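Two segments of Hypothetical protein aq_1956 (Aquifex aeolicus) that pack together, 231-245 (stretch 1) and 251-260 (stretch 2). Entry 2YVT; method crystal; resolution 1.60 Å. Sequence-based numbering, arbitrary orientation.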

# COMPACT_ATOMS: atom_id res chain seq x y z
N THR A 231 0.40 -9.76 -15.73
CA THR A 231 -0.21 -9.42 -14.45
C THR A 231 -1.33 -8.40 -14.59
O THR A 231 -1.16 -7.38 -15.25
CB THR A 231 0.87 -8.83 -13.52
OG1 THR A 231 1.92 -9.78 -13.36
CG2 THR A 231 0.30 -8.43 -12.15
N ILE A 232 -2.47 -8.67 -13.95
CA ILE A 232 -3.54 -7.67 -13.85
C ILE A 232 -3.15 -6.71 -12.74
O ILE A 232 -3.03 -7.10 -11.57
CB ILE A 232 -4.91 -8.28 -13.50
CG1 ILE A 232 -5.35 -9.30 -14.56
CG2 ILE A 232 -5.97 -7.18 -13.31
CD1 ILE A 232 -6.53 -10.11 -14.14
N VAL A 233 -2.94 -5.45 -13.11
CA VAL A 233 -2.56 -4.41 -12.16
C VAL A 233 -3.78 -3.52 -11.89
O VAL A 233 -4.42 -3.03 -12.83
CB VAL A 233 -1.37 -3.58 -12.66
CG1 VAL A 233 -0.96 -2.53 -11.62
CG2 VAL A 233 -0.18 -4.50 -12.99
N VAL A 234 -4.09 -3.34 -10.61
CA VAL A 234 -5.25 -2.56 -10.20
C VAL A 234 -4.82 -1.43 -9.29
O VAL A 234 -4.24 -1.67 -8.22
CB VAL A 234 -6.29 -3.45 -9.45
CG1 VAL A 234 -7.51 -2.62 -9.05
CG2 VAL A 234 -6.71 -4.63 -10.32
N ASN A 235 -5.09 -0.20 -9.71
CA ASN A 235 -4.91 0.96 -8.85
C ASN A 235 -6.31 1.49 -8.52
O ASN A 235 -7.02 1.97 -9.41
CB ASN A 235 -4.06 2.04 -9.52
CG ASN A 235 -3.53 3.04 -8.52
OD1 ASN A 235 -4.21 3.36 -7.53
ND2 ASN A 235 -2.32 3.56 -8.76
N PRO A 236 -6.72 1.37 -7.25
CA PRO A 236 -8.11 1.71 -6.89
C PRO A 236 -8.51 3.17 -7.13
O PRO A 236 -9.70 3.46 -7.17
CB PRO A 236 -8.18 1.41 -5.39
CG PRO A 236 -7.01 0.52 -5.11
CD PRO A 236 -5.95 0.86 -6.10
N GLY A 237 -7.54 4.07 -7.27
CA GLY A 237 -7.84 5.50 -7.31
C GLY A 237 -7.90 6.05 -5.90
O GLY A 237 -7.76 5.30 -4.92
N GLU A 238 -8.13 7.35 -5.79
CA GLU A 238 -7.95 8.04 -4.51
C GLU A 238 -9.10 7.84 -3.53
O GLU A 238 -10.24 8.19 -3.83
CB GLU A 238 -7.77 9.55 -4.74
CG GLU A 238 -6.55 9.90 -5.58
CD GLU A 238 -5.22 9.68 -4.86
OE1 GLU A 238 -5.19 9.49 -3.63
OE2 GLU A 238 -4.18 9.73 -5.54
N PHE A 239 -8.78 7.32 -2.35
CA PHE A 239 -9.77 7.24 -1.28
C PHE A 239 -10.42 8.61 -0.97
O PHE A 239 -11.62 8.66 -0.66
CB PHE A 239 -9.13 6.64 -0.03
CG PHE A 239 -10.10 6.30 1.06
CD1 PHE A 239 -11.07 5.32 0.85
CD2 PHE A 239 -10.02 6.92 2.31
CE1 PHE A 239 -11.96 4.98 1.87
CE2 PHE A 239 -10.91 6.57 3.33
CZ PHE A 239 -11.88 5.61 3.10
N GLU A 240 -9.65 9.70 -1.09
CA GLU A 240 -10.18 11.07 -0.88
C GLU A 240 -11.27 11.45 -1.87
O GLU A 240 -12.01 12.41 -1.65
CB GLU A 240 -9.12 12.13 -1.11
CG GLU A 240 -7.86 12.12 -0.37
CD GLU A 240 -6.93 13.17 -0.96
OE1 GLU A 240 -6.25 13.86 -0.20
OE2 GLU A 240 -6.90 13.32 -2.22
N GLU A 241 -11.28 10.78 -3.01
CA GLU A 241 -12.30 11.00 -4.03
C GLU A 241 -13.48 10.05 -3.83
O GLU A 241 -14.38 9.99 -4.66
CB GLU A 241 -11.69 10.81 -5.43
CG GLU A 241 -10.66 11.85 -5.77
CD GLU A 241 -9.91 11.58 -7.06
OE1 GLU A 241 -10.41 10.84 -7.92
OE2 GLU A 241 -8.80 12.13 -7.19
N GLY A 242 -13.45 9.29 -2.73
CA GLY A 242 -14.46 8.27 -2.46
C GLY A 242 -14.31 7.00 -3.29
O GLY A 242 -15.26 6.22 -3.41
N ARG A 243 -13.12 6.79 -3.84
CA ARG A 243 -12.88 5.68 -4.75
C ARG A 243 -12.33 4.44 -4.04
O ARG A 243 -11.63 4.53 -3.03
CB ARG A 243 -12.00 6.12 -5.92
CG ARG A 243 -12.78 7.03 -6.89
CD ARG A 243 -12.06 7.42 -8.16
NE ARG A 243 -13.02 7.77 -9.22
CZ ARG A 243 -13.50 8.99 -9.46
NH1 ARG A 243 -14.37 9.16 -10.45
NH2 ARG A 243 -13.12 10.05 -8.75
N TYR A 244 -12.70 3.29 -4.59
CA TYR A 244 -12.16 2.01 -4.15
C TYR A 244 -12.23 1.02 -5.31
O TYR A 244 -12.87 1.29 -6.33
CB TYR A 244 -12.94 1.48 -2.94
CG TYR A 244 -14.40 1.18 -3.21
CD1 TYR A 244 -14.81 -0.10 -3.58
CD2 TYR A 244 -15.37 2.18 -3.09
CE1 TYR A 244 -16.15 -0.39 -3.84
CE2 TYR A 244 -16.71 1.90 -3.35
CZ TYR A 244 -17.09 0.62 -3.71
OH TYR A 244 -18.42 0.33 -3.98
N ALA A 245 -11.55 -0.11 -5.17
CA ALA A 245 -11.66 -1.19 -6.16
C ALA A 245 -12.27 -2.41 -5.51
O ALA A 245 -12.07 -2.65 -4.32
CB ALA A 245 -10.31 -1.53 -6.74
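Stretch 2, residues 251-260: QHKIKLEQFS

Stretch 2 is extended from K253 to L256 and on to Q258, and it meets stretch 1 in two ways. Against strand 231-235 it runs nearly parallel (13° between directions), but the axes come no closer than 9.0 Å, so the two backbones do not pair here and contact is mostly between side chains, apart from N235 O, which lies 4.0 Å from L256 CD2. I232 CD1 lies 3.1 Å from H252 CD2, at the edge of the imidazole. Two residues on, V234 CG2 packs 3.8 Å from I254 CG2 and V234 CG1 lies 4.1 Å from L256 CD1.

The chain then turns through the 3-10 segment 239-241, where F239 CE1 approaches F259 CZ to 3.8 Å. E241 O accepts a hydrogen bond from Q258 NE2 (3.0 Å), and G242 O accepts one from F259 N (2.8 Å).

From R243 to A245 the backbone joins stretch 2 as an antiparallel sheet, with axes 4.7 Å apart crossing at 158°. R243 pairs with Q258, Y244 with E257 and A245 with L256. The central pair carries both bridging hydrogen bonds, Y244 N to E257 O (3.0 Å) and E257 N to Y244 O (2.9 Å). On its side of the sheet, the Y244 ring receives E257 CB over one face, 3.4 Å from Y244 CZ. On the opposite side, A245 CB lies 4.1 Å from L256 CD1.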

# COMPACT_ATOMS: atom_id res chain seq x y z
N GLN A 251 -13.39 -15.28 -10.43
CA GLN A 251 -13.84 -15.06 -11.80
C GLN A 251 -13.11 -13.94 -12.51
O GLN A 251 -13.43 -13.62 -13.66
CB GLN A 251 -15.35 -14.83 -11.84
CG GLN A 251 -16.14 -16.09 -11.56
CD GLN A 251 -17.55 -16.01 -12.11
OE1 GLN A 251 -18.43 -15.40 -11.50
NE2 GLN A 251 -17.77 -16.64 -13.27
N HIS A 252 -12.10 -13.36 -11.86
CA HIS A 252 -11.34 -12.23 -12.41
C HIS A 252 -12.23 -11.06 -12.83
O HIS A 252 -12.06 -10.48 -13.91
CB HIS A 252 -10.41 -12.69 -13.54
CG HIS A 252 -9.11 -13.25 -13.06
ND1 HIS A 252 -9.01 -14.50 -12.49
CD2 HIS A 252 -7.86 -12.73 -13.05
CE1 HIS A 252 -7.75 -14.73 -12.16
NE2 HIS A 252 -7.04 -13.67 -12.48
N LYS A 253 -13.19 -10.73 -11.98
CA LYS A 253 -14.02 -9.55 -12.16
C LYS A 253 -13.34 -8.39 -11.44
O LYS A 253 -12.99 -8.51 -10.26
CB LYS A 253 -15.43 -9.78 -11.59
CG LYS A 253 -16.23 -10.88 -12.29
CD LYS A 253 -17.66 -10.93 -11.77
CE LYS A 253 -18.43 -12.09 -12.38
NZ LYS A 253 -19.82 -12.17 -11.84
N ILE A 254 -13.11 -7.29 -12.14
CA ILE A 254 -12.49 -6.10 -11.54
C ILE A 254 -13.40 -4.90 -11.76
O ILE A 254 -13.79 -4.60 -12.89
CB ILE A 254 -11.09 -5.77 -12.15
CG1 ILE A 254 -10.23 -7.03 -12.36
CG2 ILE A 254 -10.39 -4.69 -11.30
CD1 ILE A 254 -9.79 -7.76 -11.09
N LYS A 255 -13.75 -4.22 -10.66
CA LYS A 255 -14.60 -3.04 -10.73
C LYS A 255 -13.94 -1.88 -9.99
O LYS A 255 -13.51 -2.03 -8.85
CB LYS A 255 -15.98 -3.32 -10.12
CG LYS A 255 -16.79 -4.41 -10.81
CD LYS A 255 -18.06 -4.73 -10.03
CE LYS A 255 -18.97 -5.70 -10.78
NZ LYS A 255 -19.60 -5.08 -11.98
N LEU A 256 -13.85 -0.74 -10.65
CA LEU A 256 -13.42 0.48 -9.98
C LEU A 256 -14.66 1.29 -9.67
O LEU A 256 -15.38 1.70 -10.58
CB LEU A 256 -12.43 1.27 -10.84
CG LEU A 256 -10.95 0.88 -10.68
CD1 LEU A 256 -10.70 -0.62 -10.72
CD2 LEU A 256 -10.18 1.58 -11.76
N GLU A 257 -14.91 1.49 -8.38
CA GLU A 257 -16.15 2.09 -7.93
C GLU A 257 -15.91 3.34 -7.10
O GLU A 257 -14.76 3.69 -6.80
CB GLU A 257 -16.98 1.07 -7.12
CG GLU A 257 -16.84 -0.38 -7.60
CD GLU A 257 -18.11 -1.18 -7.45
OE1 GLU A 257 -19.19 -0.68 -7.84
OE2 GLU A 257 -18.03 -2.33 -6.97
N GLN A 258 -17.00 4.02 -6.78
CA GLN A 258 -16.96 5.22 -5.97
C GLN A 258 -18.16 5.18 -5.03
O GLN A 258 -19.22 4.69 -5.41
CB GLN A 258 -17.03 6.45 -6.87
CG GLN A 258 -16.86 7.77 -6.16
CD GLN A 258 -17.03 8.94 -7.10
OE1 GLN A 258 -18.03 9.04 -7.81
NE2 GLN A 258 -16.05 9.83 -7.11
N PHE A 259 -18.00 5.67 -3.80
CA PHE A 259 -19.14 5.77 -2.89
C PHE A 259 -20.30 6.47 -3.59
O PHE A 259 -20.10 7.43 -4.34
CB PHE A 259 -18.79 6.55 -1.62
CG PHE A 259 -17.67 5.95 -0.81
CD1 PHE A 259 -17.55 4.58 -0.64
CD2 PHE A 259 -16.74 6.78 -0.18
CE1 PHE A 259 -16.51 4.03 0.13
CE2 PHE A 259 -15.69 6.25 0.59
CZ PHE A 259 -15.59 4.87 0.74
N SER A 260 -21.51 5.98 -3.36
CA SER A 260 -22.68 6.62 -3.97
C SER A 260 -23.70 7.01 -2.92
O SER A 260 -23.57 6.67 -1.74
CB SER A 260 -23.30 5.69 -5.01
OG SER A 260 -23.69 4.47 -4.42
OXT SER A 260 -24.68 7.69 -3.25
O HOH W 1 -12.26 3.53 -8.34
O HOH W 2 -15.57 12.07 -8.98